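Local coordinates for sortase family protein (Clostridium perfringens, PDB 6IXZ), which is a class C sortase, a cysteine transpeptidase that probably links pilin subunits into pili on the bacterial surface, at residues K164-L169 / R185-D190. Residues are numbered along the deposited sequence; the frame is centred on the assembly and turned at random.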
loop_
_atom_site.group_PDB
_atom_site.type_symbol
_atom_site.label_atom_id
_atom_site.label_comp_id
_atom_site.label_asym_id
_atom_site.label_seq_id
_atom_site.Cartn_x
_atom_site.Cartn_y
_atom_site.Cartn_z
ATOM N N LYS A 164 16.271 0.719 -4.806
ATOM C CA LYS A 164 15.038 0.154 -5.381
ATOM C C LYS A 164 13.786 0.887 -4.911
ATOM O O LYS A 164 13.735 1.383 -3.777
ATOM C CB LYS A 164 14.908 -1.319 -5.028
ATOM C CG LYS A 164 16.102 -2.187 -5.398
ATOM C CD LYS A 164 16.280 -2.318 -6.895
ATOM C CE LYS A 164 17.571 -3.063 -7.209
ATOM N NZ LYS A 164 17.373 -4.184 -8.171
ATOM N N ASP A 165 12.764 0.862 -5.768
ATOM C CA ASP A 165 11.458 1.424 -5.499
ATOM C C ASP A 165 10.436 0.280 -5.609
ATOM O O ASP A 165 10.086 -0.166 -6.713
ATOM C CB ASP A 165 11.157 2.563 -6.500
ATOM C CG ASP A 165 9.786 3.197 -6.281
ATOM O OD1 ASP A 165 9.538 4.312 -6.782
ATOM O OD2 ASP A 165 8.959 2.587 -5.582
ATOM N N TYR A 166 10.055 -0.285 -4.455
ATOM C CA TYR A 166 9.228 -1.491 -4.427
ATOM C C TYR A 166 7.916 -1.192 -3.703
ATOM O O TYR A 166 7.893 -0.434 -2.715
ATOM C CB TYR A 166 9.899 -2.650 -3.656
ATOM C CG TYR A 166 11.091 -3.343 -4.308
ATOM C CD1 TYR A 166 11.198 -3.481 -5.696
ATOM C CD2 TYR A 166 12.150 -3.792 -3.521
ATOM C CE1 TYR A 166 12.306 -4.110 -6.263
ATOM C CE2 TYR A 166 13.251 -4.430 -4.075
ATOM C CZ TYR A 166 13.309 -4.606 -5.447
ATOM O OH TYR A 166 14.379 -5.255 -5.998
ATOM N N VAL A 167 6.860 -1.864 -4.150
ATOM C CA VAL A 167 5.640 -2.036 -3.369
ATOM C C VAL A 167 5.345 -3.531 -3.326
ATOM O O VAL A 167 5.323 -4.211 -4.369
ATOM C CB VAL A 167 4.478 -1.248 -3.973
ATOM C CG1 VAL A 167 3.172 -1.538 -3.247
ATOM C CG2 VAL A 167 4.807 0.235 -3.963
ATOM N N THR A 168 5.174 -4.058 -2.113
ATOM C CA THR A 168 4.698 -5.425 -1.939
ATOM C C THR A 168 3.193 -5.482 -1.607
ATOM O O THR A 168 2.655 -4.687 -0.793
ATOM C CB THR A 168 5.529 -6.209 -0.895
ATOM O OG1 THR A 168 6.870 -6.442 -1.370
ATOM C CG2 THR A 168 4.889 -7.555 -0.612
ATOM N N LEU A 169 2.491 -6.335 -2.343
ATOM C CA LEU A 169 1.098 -6.670 -2.030
ATOM C C LEU A 169 1.109 -7.902 -1.140
ATOM O O LEU A 169 1.848 -8.829 -1.391
ATOM C CB LEU A 169 0.325 -6.951 -3.314
ATOM C CG LEU A 169 0.506 -5.862 -4.380
ATOM C CD1 LEU A 169 -0.325 -6.169 -5.607
ATOM C CD2 LEU A 169 0.165 -4.513 -3.791
ATOM N N ARG A 185 5.704 -8.807 -4.961
ATOM C CA ARG A 185 6.522 -7.601 -5.002
ATOM C C ARG A 185 6.569 -7.060 -6.404
ATOM O O ARG A 185 6.853 -7.802 -7.353
ATOM C CB ARG A 185 7.973 -7.866 -4.583
ATOM C CG ARG A 185 8.765 -6.588 -4.360
ATOM C CD ARG A 185 10.198 -6.918 -3.946
ATOM N NE ARG A 185 10.957 -7.468 -5.067
ATOM C CZ ARG A 185 12.163 -8.039 -4.966
ATOM N NH1 ARG A 185 12.732 -8.181 -3.786
ATOM N NH2 ARG A 185 12.774 -8.495 -6.053
ATOM N N GLY A 186 6.251 -5.781 -6.525
ATOM C CA GLY A 186 6.369 -5.066 -7.799
ATOM C C GLY A 186 7.418 -3.989 -7.723
ATOM O O GLY A 186 7.771 -3.527 -6.627
ATOM N N GLU A 187 8.061 -3.738 -8.863
ATOM C CA GLU A 187 9.092 -2.701 -8.972
ATOM C C GLU A 187 8.604 -1.597 -9.908
ATOM O O GLU A 187 7.925 -1.881 -10.891
ATOM C CB GLU A 187 10.417 -3.303 -9.493
ATOM C CG GLU A 187 11.564 -2.296 -9.636
ATOM C CD GLU A 187 12.943 -2.946 -9.663
ATOM O OE1 GLU A 187 13.031 -4.180 -9.821
ATOM O OE2 GLU A 187 13.950 -2.232 -9.483
ATOM N N ARG A 188 8.876 -0.353 -9.526
ATOM C CA ARG A 188 8.428 0.850 -10.231
ATOM C C ARG A 188 8.780 0.735 -11.711
ATOM O O ARG A 188 9.922 0.397 -12.045
ATOM C CB ARG A 188 9.141 2.078 -9.639
ATOM C CG ARG A 188 8.607 3.444 -10.062
ATOM C CD ARG A 188 7.219 3.725 -9.507
ATOM N NE ARG A 188 6.746 5.034 -9.912
ATOM C CZ ARG A 188 7.181 6.194 -9.412
ATOM N NH1 ARG A 188 8.049 6.232 -8.403
ATOM N NH2 ARG A 188 6.755 7.331 -9.938
ATOM N N THR A 189 7.793 0.936 -12.585
ATOM C CA THR A 189 8.021 0.825 -14.037
ATOM C C THR A 189 7.958 2.171 -14.730
ATOM O O THR A 189 8.325 2.274 -15.902
ATOM C CB THR A 189 7.022 -0.110 -14.753
ATOM O OG1 THR A 189 5.686 0.326 -14.505
ATOM C CG2 THR A 189 7.181 -1.550 -14.304
ATOM N N ASP A 190 7.457 3.192 -14.037
ATOM C CA ASP A 190 7.702 4.569 -14.476
ATOM C C ASP A 190 9.176 4.908 -14.298
ATOM O O ASP A 190 9.886 4.272 -13.503
ATOM C CB ASP A 190 6.843 5.570 -13.698
ATOM C CG ASP A 190 5.458 5.038 -13.391
ATOM O OD1 ASP A 190 4.691 4.765 -14.343
ATOM O OD2 ASP A 190 5.162 4.849 -12.197
#
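Val167 and Gly186 form an antiparallel hydrogen-bonded pair, with Gly186 N to Val167 O at 2.8 Å and a reciprocal bond, and Arg188 N adds a bond to Asp165 O. Strand 165-169 and strand 185-188 are the open-end halves of the hairpin 165-173/180-188, in the sortase beta-barrel. Tyr166, Thr168, Arg185 and Glu187 share one face of the sheet. Arg185 CG lies anti to the backbone N (chi1 -169°), and the chain bends at chi3 (71°). This lays the guanidinium flat on the Tyr166 ring as a cation-pi stack, with Arg185 CZ 4.1 Å from the ring centroid. Arg185 CD sits over the centre of the same face in a CH-pi contact. Lys164 CB covers the opposite face, toward the rim. Glu187 OE1 approaches the ring edge, 3.6 Å from Tyr166 CE1. Arg185 NE donates to Asn145 on strand 138-150, and Thr168 OG1 bonds to His104. On the side away from the ring, Asp165 OD1 forms a salt bridge with Arg188 NH1 at 2.9 Å, in the guanidinium plane. The carboxylate is turned 74° from that plane. Arg188 NE forms a second salt bridge, to Asp190 OD2 at 2.8 Å, again at the guanidinium edge, so Asp165, Arg188 and Asp190 make a network. Asp165 also accepts bonds from Gly100 N through OD1 and pairs with Tyr142 OH through OD2. The buried Asp165 carboxylate is thus held by several polar partners, which probably stabilise its negative charge. With an acid on each of two edge positions, the Arg188 guanidinium is fixed in rotation and ties the end of strand 185-188 to the chain that follows at Asp190.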